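Local atomic coordinates of aminotransferase class-III (Ochrobactrum anthropi, PDB entry 5GHG), a protein that probably transfers amino groups between amines and carbonyl compounds as an omega-transaminase, working through the pyridoxal-5'-phosphate cofactor, bound here in its aminated form. Residues B[123-128]-B[297-302]; B[407-412]-B[440-445]. The protein carries 1 engineered substitution. All blocks are in the same frame, centred on the assembly; numbering follows the deposited sequence.

Contact 1 of 2, residues B[123-128]-B[297-302]; sequences DTVVKL and SAFLIN
Phe-299 illustrates how one aromatic ring can join a strand to a helix: three side chains of 123-128 touch it, each in a different manner. Its chi1 of 61° tucks CG between the backbone N and C and points the ring at the helix. Val-125 supplies the face contact. Its CG1 is anti to the backbone N, so that CG2, beside that N, is laid over one face of the Phe-299 ring as a CH-pi contact, 3.8 Å from the ring centroid and 16° off the normal. This methyl is offset toward the rim, and Val-125 CG2 comes within 3.7 Å of Phe-299 CG. Leu-128 instead arrives at the ring edge, near its plane: an extended chain brings CD1 to 4.0 Å from Phe-299 CE2. The Thr-124 side chain crosses that of Phe-299 at about a right angle, its CG2 3.8 Å from Phe-299 CZ and as near CE1, while OG1, beside the backbone N, is hydrogen-bonded to Glu-120 O one turn earlier in the helix. The fold is the large domain of a fold-type I PLP-dependent enzyme, in which strand 297-301 runs antiparallel to both its neighbours, 111-115 and 282-285; the axes of 123-128 and 297-301 run at 31° to each other, 10.0 Å apart at closest approach. The ring of Tyr-113, on the adjacent strand, also meets Phe-299, with nearly parallel planes. An alanine here would remove the ring that Val-125, Thr-124, Leu-128 and Tyr-113 all touch, and would probably loosen the packing of 123-128 on 297-302. Within the strand, Ile-301 CG2 lies in the plane of the Phe-299 ring at its edge, and Ile-301 CD1 reaches a looser 4.5 Å from Leu-128 CD1.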
# COMPACT_ATOMS: atom_id res chain seq x y z
N ASP B 123 8.98 2.90 -2.25
CA ASP B 123 9.09 3.82 -1.12
C ASP B 123 10.11 3.30 -0.09
O ASP B 123 10.96 4.06 0.40
CB ASP B 123 7.71 3.98 -0.49
CG ASP B 123 7.63 5.11 0.51
OD1 ASP B 123 8.21 4.96 1.60
OD2 ASP B 123 6.96 6.14 0.21
N THR B 124 10.03 2.02 0.25
CA THR B 124 10.96 1.42 1.18
C THR B 124 12.39 1.39 0.61
O THR B 124 13.36 1.56 1.36
CB THR B 124 10.50 0.00 1.54
OG1 THR B 124 9.17 0.07 2.04
CG2 THR B 124 11.42 -0.65 2.58
N VAL B 125 12.54 1.12 -0.68
CA VAL B 125 13.87 1.17 -1.28
C VAL B 125 14.50 2.55 -1.07
O VAL B 125 15.67 2.66 -0.69
CB VAL B 125 13.82 0.80 -2.78
CG1 VAL B 125 15.12 1.19 -3.47
CG2 VAL B 125 13.57 -0.72 -2.94
N VAL B 126 13.73 3.63 -1.31
CA VAL B 126 14.26 4.97 -1.12
C VAL B 126 14.67 5.16 0.35
O VAL B 126 15.75 5.72 0.64
CB VAL B 126 13.25 6.03 -1.55
CG1 VAL B 126 13.77 7.43 -1.16
CG2 VAL B 126 13.03 5.97 -3.08
N LYS B 127 13.83 4.71 1.28
CA LYS B 127 14.13 4.84 2.70
C LYS B 127 15.40 4.06 3.06
O LYS B 127 16.25 4.55 3.82
CB LYS B 127 12.95 4.33 3.53
CG LYS B 127 12.84 4.93 4.90
CD LYS B 127 11.45 4.74 5.50
CE LYS B 127 11.28 3.41 6.10
NZ LYS B 127 10.10 3.40 7.02
N LEU B 128 15.51 2.84 2.56
CA LEU B 128 16.68 2.01 2.83
C LEU B 128 17.95 2.67 2.29
O LEU B 128 18.99 2.66 2.95
CB LEU B 128 16.48 0.62 2.23
CG LEU B 128 17.58 -0.43 2.31
CD1 LEU B 128 16.98 -1.79 2.00
CD2 LEU B 128 18.74 -0.12 1.33
N SER B 297 4.25 -7.64 -2.94
CA SER B 297 5.38 -7.15 -3.73
C SER B 297 6.65 -7.47 -2.97
O SER B 297 6.61 -7.84 -1.79
CB SER B 297 5.27 -5.65 -3.99
OG SER B 297 4.00 -5.36 -4.56
N ALA B 298 7.78 -7.31 -3.64
CA ALA B 298 9.06 -7.69 -3.07
C ALA B 298 10.14 -6.85 -3.72
O ALA B 298 9.99 -6.43 -4.88
CB ALA B 298 9.37 -9.18 -3.28
N PHE B 299 11.22 -6.63 -3.00
CA PHE B 299 12.43 -6.18 -3.67
C PHE B 299 13.61 -7.01 -3.18
O PHE B 299 13.62 -7.52 -2.05
CB PHE B 299 12.67 -4.68 -3.51
CG PHE B 299 12.84 -4.21 -2.09
CD1 PHE B 299 11.74 -3.81 -1.33
CD2 PHE B 299 14.11 -4.10 -1.52
CE1 PHE B 299 11.90 -3.34 -0.04
CE2 PHE B 299 14.28 -3.65 -0.22
CZ PHE B 299 13.18 -3.26 0.52
N LEU B 300 14.58 -7.19 -4.07
CA LEU B 300 15.82 -7.89 -3.77
C LEU B 300 16.96 -6.88 -3.74
O LEU B 300 16.97 -5.92 -4.52
CB LEU B 300 16.11 -8.93 -4.85
CG LEU B 300 15.16 -10.14 -4.90
CD1 LEU B 300 15.25 -10.80 -6.25
CD2 LEU B 300 15.60 -11.10 -3.83
N ILE B 301 17.93 -7.11 -2.85
CA ILE B 301 19.14 -6.29 -2.84
C ILE B 301 20.36 -7.19 -2.88
O ILE B 301 20.35 -8.32 -2.36
CB ILE B 301 19.19 -5.35 -1.61
CG1 ILE B 301 19.32 -6.16 -0.34
CG2 ILE B 301 17.95 -4.47 -1.55
CD1 ILE B 301 19.51 -5.30 0.89
N ASN B 302 21.43 -6.69 -3.49
CA ASN B 302 22.64 -7.50 -3.59
C ASN B 302 23.52 -7.27 -2.36
O ASN B 302 23.16 -6.53 -1.43
CB ASN B 302 23.35 -7.25 -4.90
CG ASN B 302 23.90 -5.84 -5.03
OD1 ASN B 302 23.88 -5.06 -4.09
ND2 ASN B 302 24.42 -5.53 -6.20

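Contact 2 of 2, residues B[407-412]-B[440-445]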
# COMPACT_ATOMS: atom_id res chain seq x y z
N ALA B 407 -12.46 2.93 -27.05
CA ALA B 407 -13.89 2.66 -26.89
C ALA B 407 -14.41 1.73 -27.99
O ALA B 407 -15.22 0.83 -27.72
CB ALA B 407 -14.67 3.97 -26.87
N VAL B 408 -13.97 1.94 -29.23
CA VAL B 408 -14.39 1.06 -30.32
C VAL B 408 -13.83 -0.34 -30.12
O VAL B 408 -14.52 -1.34 -30.33
CB VAL B 408 -13.97 1.65 -31.67
CG1 VAL B 408 -14.20 0.61 -32.78
CG2 VAL B 408 -14.75 2.90 -31.97
N LEU B 409 -12.57 -0.43 -29.71
CA LEU B 409 -11.98 -1.74 -29.46
C LEU B 409 -12.75 -2.50 -28.38
O LEU B 409 -12.96 -3.72 -28.49
CB LEU B 409 -10.51 -1.58 -29.08
CG LEU B 409 -9.60 -2.79 -28.97
CD1 LEU B 409 -9.63 -3.63 -30.23
CD2 LEU B 409 -8.17 -2.33 -28.68
N GLN B 410 -13.19 -1.80 -27.33
CA GLN B 410 -14.01 -2.43 -26.30
C GLN B 410 -15.36 -2.90 -26.86
O GLN B 410 -15.86 -3.96 -26.47
CB GLN B 410 -14.22 -1.48 -25.12
CG GLN B 410 -15.05 -2.07 -23.97
CD GLN B 410 -15.15 -1.10 -22.80
OE1 GLN B 410 -14.14 -0.51 -22.41
NE2 GLN B 410 -16.35 -0.87 -22.29
N GLU B 411 -15.96 -2.13 -27.76
CA GLU B 411 -17.16 -2.59 -28.46
C GLU B 411 -16.89 -3.89 -29.22
O GLU B 411 -17.79 -4.72 -29.36
CB GLU B 411 -17.66 -1.54 -29.45
CG GLU B 411 -18.20 -0.26 -28.85
CD GLU B 411 -18.65 0.71 -29.95
OE1 GLU B 411 -17.95 1.74 -30.17
OE2 GLU B 411 -19.66 0.40 -30.64
N ARG B 412 -15.69 -4.05 -29.76
CA ARG B 412 -15.32 -5.25 -30.47
C ARG B 412 -14.79 -6.35 -29.54
O ARG B 412 -14.20 -7.32 -30.02
CB ARG B 412 -14.28 -4.91 -31.55
CG ARG B 412 -14.88 -4.17 -32.73
CD ARG B 412 -13.85 -3.70 -33.73
NE ARG B 412 -14.46 -3.17 -34.95
CZ ARG B 412 -14.85 -3.93 -35.97
NH1 ARG B 412 -14.68 -5.25 -35.92
NH2 ARG B 412 -15.40 -3.36 -37.03
N VAL B 440 -5.46 -8.86 -32.51
CA VAL B 440 -4.88 -7.92 -33.46
C VAL B 440 -5.86 -7.64 -34.61
O VAL B 440 -5.93 -6.52 -35.11
CB VAL B 440 -3.53 -8.41 -33.98
CG1 VAL B 440 -3.03 -7.50 -35.08
CG2 VAL B 440 -2.51 -8.47 -32.82
N SER B 441 -6.63 -8.64 -35.03
CA SER B 441 -7.65 -8.38 -36.03
C SER B 441 -8.70 -7.40 -35.52
O SER B 441 -9.23 -6.60 -36.29
CB SER B 441 -8.32 -9.68 -36.49
OG SER B 441 -7.38 -10.52 -37.11
N ALA B 442 -9.01 -7.43 -34.23
CA ALA B 442 -9.94 -6.45 -33.68
C ALA B 442 -9.34 -5.04 -33.71
O ALA B 442 -10.06 -4.05 -33.94
CB ALA B 442 -10.35 -6.82 -32.26
N LEU B 443 -8.04 -4.93 -33.45
CA LEU B 443 -7.40 -3.64 -33.56
C LEU B 443 -7.42 -3.13 -35.00
O LEU B 443 -7.72 -1.96 -35.25
CB LEU B 443 -5.97 -3.70 -33.03
CG LEU B 443 -5.15 -2.43 -33.22
CD1 LEU B 443 -5.78 -1.24 -32.46
CD2 LEU B 443 -3.72 -2.66 -32.80
N GLU B 444 -7.09 -3.99 -35.96
CA GLU B 444 -7.09 -3.57 -37.35
C GLU B 444 -8.46 -3.04 -37.77
O GLU B 444 -8.57 -1.97 -38.38
CB GLU B 444 -6.66 -4.71 -38.26
CG GLU B 444 -6.76 -4.34 -39.73
CD GLU B 444 -6.17 -5.41 -40.65
OE1 GLU B 444 -6.02 -6.56 -40.21
OE2 GLU B 444 -5.86 -5.06 -41.80
N ALA B 445 -9.52 -3.80 -37.45
CA ALA B 445 -10.87 -3.36 -37.80
C ALA B 445 -11.24 -2.08 -37.06
O ALA B 445 -11.92 -1.21 -37.60
CB ALA B 445 -11.87 -4.47 -37.49
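A helix pair in the C-terminal part of the chain, formed by helix 400-411 and helix 433-455, shows small alanines receiving larger side chains, with no hydrogen bond between the two segments. On the buried side Leu-409 does the work. Its CG is anti to the backbone N (chi1 -171°), and the second torsion of 53° swings CD1 toward the partner helix, although the side chain leaves the backbone at an angle to that helix. CD1 ends 3.8 Å from Ala-442 CB and equally near the backbone of that turn, at 3.8 Å from Leu-443 N. Both helices lie against the mixed sheet of the small domain of a fold-type I enzyme, which includes strands 414-419 and 422-425; there Leu-409 also touches Val-414 and Phe-425, and Leu-443, whose CB points away from 407-412, packs on Leu-423 and Phe-425. Arg-412, the first residue to leave helical geometry after helix 400-411, bridges the outer side. Its chain is extended from CG to NE, passing with CD 3.8 Å from Ala-442 O, and a chi4 of -84° then turns the guanidinium so that one face lies flat on Ala-445. The methyl CB of Ala-445 sits over the centre of that face, 3.3 Å from Arg-412 NH1, a tight fit. Arg-412 NH2 forms a salt bridge with Asp-449 OD2, which probably helps to set the rotation of the guanidinium.

How the contacts relate
The two contacts belong to different parts of one chain, on opposite sides of its centre, and follow one another along the sequence. Their centres are 39 Å apart and their nearest atoms about 26 Å, so they do not touch. Contact 1 lies beyond the first shell of the cofactor: the side chain of Val-125 is about 10 Å from the bound PMP, and helix 118-135 also carries Ser-119 and Asn-122 of the PMP pocket, while Lys-287 of that pocket follows strand 282-285, which neighbours 297-301. Contact 2 joins two helices that lie on the sheet containing strands 414-419 and 422-425, a different sheet from that of contact 1.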